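PDB 3OZY: putative mandelate racemase from Bordetella bronchiseptica, which is of unknown function but belongs to the magnesium-dependent enolase superfamily and probably acts on a sugar-acid substrate. Local coordinates for residues H334-L346 with G362-A374. Residues are numbered along the deposited sequence; the frame is centred on the assembly and turned at random.
Sequences HNDLMTRLASYDL and GFEIDWDFVAAHA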
# COMPACT_ATOMS: atom_id res chain seq x y z
N HIS A 334 25.97 -10.14 -5.87
CA HIS A 334 26.67 -10.24 -4.59
C HIS A 334 25.71 -10.05 -3.42
O HIS A 334 25.15 -8.98 -3.25
CB HIS A 334 27.78 -9.19 -4.51
CG HIS A 334 28.58 -9.30 -3.26
ND1 HIS A 334 29.83 -9.88 -3.23
CD2 HIS A 334 28.28 -8.97 -1.98
CE1 HIS A 334 30.28 -9.87 -1.99
NE2 HIS A 334 29.37 -9.33 -1.21
N ASN A 335 25.56 -11.08 -2.60
CA ASN A 335 24.56 -11.04 -1.54
C ASN A 335 24.87 -12.06 -0.45
O ASN A 335 24.58 -13.24 -0.60
CB ASN A 335 23.17 -11.31 -2.14
CG ASN A 335 22.06 -11.11 -1.14
OD1 ASN A 335 22.30 -10.91 0.05
ND2 ASN A 335 20.82 -11.17 -1.63
N ASP A 336 25.44 -11.58 0.65
CA ASP A 336 25.76 -12.47 1.77
C ASP A 336 24.52 -13.14 2.35
O ASP A 336 24.63 -14.21 2.96
CB ASP A 336 26.49 -11.71 2.88
CG ASP A 336 27.88 -11.26 2.48
OD1 ASP A 336 28.46 -11.83 1.53
OD2 ASP A 336 28.37 -10.32 3.15
N LEU A 337 23.35 -12.54 2.17
CA LEU A 337 22.12 -13.15 2.66
C LEU A 337 21.71 -14.38 1.84
O LEU A 337 20.83 -15.14 2.27
CB LEU A 337 20.99 -12.12 2.72
CG LEU A 337 21.30 -10.88 3.56
CD1 LEU A 337 20.18 -9.87 3.39
CD2 LEU A 337 21.53 -11.22 5.04
N MET A 338 22.35 -14.57 0.69
CA MET A 338 22.13 -15.76 -0.14
C MET A 338 23.13 -16.87 0.14
O MET A 338 22.95 -18.01 -0.31
CB MET A 338 22.22 -15.40 -1.62
CG MET A 338 21.00 -14.67 -2.16
SD MET A 338 19.50 -15.67 -2.16
CE MET A 338 19.92 -16.87 -3.42
N THR A 339 24.20 -16.56 0.85
CA THR A 339 25.29 -17.53 1.02
C THR A 339 25.61 -17.87 2.46
O THR A 339 25.96 -19.01 2.76
CB THR A 339 26.60 -17.02 0.36
OG1 THR A 339 26.97 -15.77 0.94
CG2 THR A 339 26.44 -16.86 -1.14
N ARG A 340 25.49 -16.90 3.36
CA ARG A 340 26.01 -17.07 4.72
C ARG A 340 24.98 -17.06 5.84
O ARG A 340 25.30 -17.32 7.00
CB ARG A 340 27.09 -16.01 4.99
CG ARG A 340 28.36 -16.22 4.18
CD ARG A 340 29.26 -14.99 4.20
NE ARG A 340 29.67 -14.62 5.55
CZ ARG A 340 30.24 -13.47 5.88
NH1 ARG A 340 30.48 -12.56 4.94
NH2 ARG A 340 30.57 -13.22 7.14
N LEU A 341 23.73 -16.76 5.50
CA LEU A 341 22.68 -16.72 6.51
C LEU A 341 22.24 -18.12 6.94
O LEU A 341 21.96 -18.35 8.12
CB LEU A 341 21.47 -15.94 5.99
CG LEU A 341 20.27 -15.86 6.94
CD1 LEU A 341 20.65 -15.18 8.24
CD2 LEU A 341 19.11 -15.15 6.27
N ALA A 342 22.17 -19.04 5.99
CA ALA A 342 21.64 -20.37 6.26
C ALA A 342 22.40 -21.47 5.55
O ALA A 342 23.18 -21.22 4.63
CB ALA A 342 20.16 -20.42 5.88
N SER A 343 22.14 -22.70 5.98
CA SER A 343 22.85 -23.88 5.48
C SER A 343 22.43 -24.31 4.07
O SER A 343 23.06 -25.17 3.47
CB SER A 343 22.64 -25.04 6.45
OG SER A 343 21.26 -25.26 6.69
N TYR A 344 21.36 -23.71 3.55
CA TYR A 344 20.87 -24.06 2.21
C TYR A 344 21.53 -23.21 1.13
O TYR A 344 21.45 -21.98 1.18
CB TYR A 344 19.35 -23.93 2.15
CG TYR A 344 18.78 -24.20 0.79
CD1 TYR A 344 18.79 -25.49 0.25
CD2 TYR A 344 18.23 -23.18 0.02
CE1 TYR A 344 18.26 -25.73 -1.01
CE2 TYR A 344 17.71 -23.42 -1.23
CZ TYR A 344 17.73 -24.69 -1.74
OH TYR A 344 17.21 -24.92 -2.99
N ASP A 345 22.16 -23.87 0.16
CA ASP A 345 22.97 -23.22 -0.88
C ASP A 345 22.49 -23.53 -2.29
O ASP A 345 21.77 -24.50 -2.50
CB ASP A 345 24.42 -23.71 -0.78
CG ASP A 345 25.07 -23.38 0.54
OD1 ASP A 345 24.66 -22.38 1.17
OD2 ASP A 345 26.00 -24.11 0.95
N LEU A 346 22.91 -22.72 -3.26
CA LEU A 346 22.66 -23.03 -4.67
C LEU A 346 23.34 -24.33 -5.08
O LEU A 346 24.55 -24.50 -4.87
CB LEU A 346 23.16 -21.91 -5.59
CG LEU A 346 23.03 -22.12 -7.10
CD1 LEU A 346 21.57 -22.22 -7.55
CD2 LEU A 346 23.73 -20.99 -7.85
N GLY A 362 13.33 -25.74 6.15
CA GLY A 362 14.19 -26.88 5.86
C GLY A 362 15.69 -26.69 5.96
O GLY A 362 16.44 -27.50 5.43
N PHE A 363 16.12 -25.61 6.61
CA PHE A 363 17.55 -25.38 6.83
C PHE A 363 17.77 -24.74 8.20
O PHE A 363 16.82 -24.37 8.88
CB PHE A 363 18.12 -24.47 5.75
CG PHE A 363 17.31 -23.23 5.52
CD1 PHE A 363 17.21 -22.25 6.50
CD2 PHE A 363 16.63 -23.05 4.33
CE1 PHE A 363 16.46 -21.12 6.29
CE2 PHE A 363 15.88 -21.91 4.11
CZ PHE A 363 15.79 -20.95 5.10
N GLU A 364 19.04 -24.60 8.57
CA GLU A 364 19.41 -23.97 9.83
C GLU A 364 19.93 -22.55 9.62
O GLU A 364 20.69 -22.29 8.69
CB GLU A 364 20.48 -24.81 10.54
CG GLU A 364 20.04 -26.22 10.90
CD GLU A 364 19.00 -26.25 12.00
OE1 GLU A 364 18.57 -25.17 12.46
OE2 GLU A 364 18.60 -27.36 12.42
N ILE A 365 19.50 -21.64 10.49
CA ILE A 365 20.03 -20.27 10.50
C ILE A 365 21.36 -20.23 11.25
O ILE A 365 21.50 -20.84 12.31
CB ILE A 365 19.06 -19.30 11.22
CG1 ILE A 365 17.74 -19.17 10.45
CG2 ILE A 365 19.72 -17.94 11.43
CD1 ILE A 365 17.88 -18.52 9.09
N ASP A 366 22.33 -19.50 10.70
CA ASP A 366 23.59 -19.26 11.41
C ASP A 366 23.37 -18.04 12.30
O ASP A 366 23.47 -16.90 11.85
CB ASP A 366 24.73 -19.01 10.43
CG ASP A 366 26.08 -18.80 11.12
OD1 ASP A 366 26.10 -18.47 12.32
OD2 ASP A 366 27.11 -18.95 10.44
N TRP A 367 23.07 -18.29 13.57
CA TRP A 367 22.75 -17.20 14.48
C TRP A 367 23.96 -16.34 14.84
O TRP A 367 23.82 -15.19 15.25
CB TRP A 367 22.02 -17.73 15.72
CG TRP A 367 20.63 -18.23 15.39
CD1 TRP A 367 20.25 -19.52 15.20
CD2 TRP A 367 19.46 -17.42 15.19
NE1 TRP A 367 18.90 -19.57 14.90
CE2 TRP A 367 18.40 -18.30 14.89
CE3 TRP A 367 19.20 -16.05 15.24
CZ2 TRP A 367 17.10 -17.85 14.65
CZ3 TRP A 367 17.91 -15.60 15.00
CH2 TRP A 367 16.88 -16.50 14.71
N ASP A 368 25.16 -16.89 14.67
CA ASP A 368 26.36 -16.09 14.85
C ASP A 368 26.45 -15.05 13.73
O ASP A 368 26.78 -13.89 13.97
CB ASP A 368 27.62 -16.97 14.88
CG ASP A 368 27.65 -17.88 16.10
OD1 ASP A 368 27.10 -17.51 17.15
OD2 ASP A 368 28.25 -18.98 16.00
N PHE A 369 26.16 -15.47 12.50
CA PHE A 369 26.11 -14.54 11.38
C PHE A 369 25.07 -13.45 11.66
O PHE A 369 25.34 -12.26 11.48
CB PHE A 369 25.82 -15.27 10.07
CG PHE A 369 25.59 -14.35 8.91
CD1 PHE A 369 26.64 -13.94 8.11
CD2 PHE A 369 24.31 -13.88 8.63
CE1 PHE A 369 26.42 -13.08 7.05
CE2 PHE A 369 24.09 -13.01 7.57
CZ PHE A 369 25.15 -12.61 6.78
N VAL A 370 23.88 -13.85 12.11
CA VAL A 370 22.83 -12.89 12.44
C VAL A 370 23.32 -11.85 13.44
O VAL A 370 23.20 -10.65 13.23
CB VAL A 370 21.57 -13.60 12.98
CG1 VAL A 370 20.55 -12.59 13.50
CG2 VAL A 370 20.96 -14.48 11.89
N ALA A 371 23.91 -12.33 14.54
CA ALA A 371 24.38 -11.44 15.59
C ALA A 371 25.45 -10.46 15.09
O ALA A 371 25.52 -9.33 15.56
CB ALA A 371 24.91 -12.25 16.77
N ALA A 372 26.25 -10.90 14.12
CA ALA A 372 27.35 -10.07 13.61
C ALA A 372 26.95 -9.08 12.52
O ALA A 372 27.77 -8.29 12.06
CB ALA A 372 28.50 -10.95 13.12
N HIS A 373 25.69 -9.12 12.09
CA HIS A 373 25.26 -8.25 10.99
C HIS A 373 24.05 -7.38 11.32
O HIS A 373 23.24 -7.07 10.44
CB HIS A 373 25.04 -9.06 9.71
CG HIS A 373 26.30 -9.63 9.15
ND1 HIS A 373 26.83 -10.82 9.59
CD2 HIS A 373 27.15 -9.16 8.22
CE1 HIS A 373 27.96 -11.07 8.94
NE2 HIS A 373 28.17 -10.07 8.10
N ALA A 374 23.95 -6.97 12.58
CA ALA A 374 22.90 -6.04 12.97
C ALA A 374 22.98 -4.74 12.17
O ALA A 374 24.05 -4.16 11.99
CB ALA A 374 22.97 -5.76 14.46
O HOH W 1 29.53 -9.74 5.66
O HOH W 2 27.67 -18.06 8.03
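A342 and I365 form a single beta bridge where the loop following barrel strand 328-331 meets the segment leading into helix 367-372, in the C-terminal part of an enolase-superfamily beta-alpha barrel. Backbone bonds flank it: D366 N donates to L341 O (2.8 Å), and S343 N to E364 O. S343 OG, set by chi1 of 54° between its own N and carbonyl carbon, accepts from E364 N at 3.0 Å.

Packing centres on F369. The carbonyl oxygen R340 O lies 3.5 Å above one ring face, near the rim, while L337 CD2 comes to the ring edge. R340 CB approaches F369 CE1 to 3.6 Å, and CE1 sits over one face of the guanidinium, the two planes 75° apart. L341 crosses the ring at about a right angle; its CD1 touches both F369 CD2 and V370 CG2. Farther along, F363 CD1 meets A342 CB at 3.5 Å and its CD2 meets Y344 CB.

Polar links continue at the helix start, where D366 is the N-cap. D366 OD1 accepts from F369 N, whereas a water donates to both R340 O and D366 OD2. D336 OD2 forms a salt bridge with R340 NH1, and a second water joins it to H373 NE2; the imidazole is oriented by ND1, which donates to F369 O at 2.8 Å, in the ring plane.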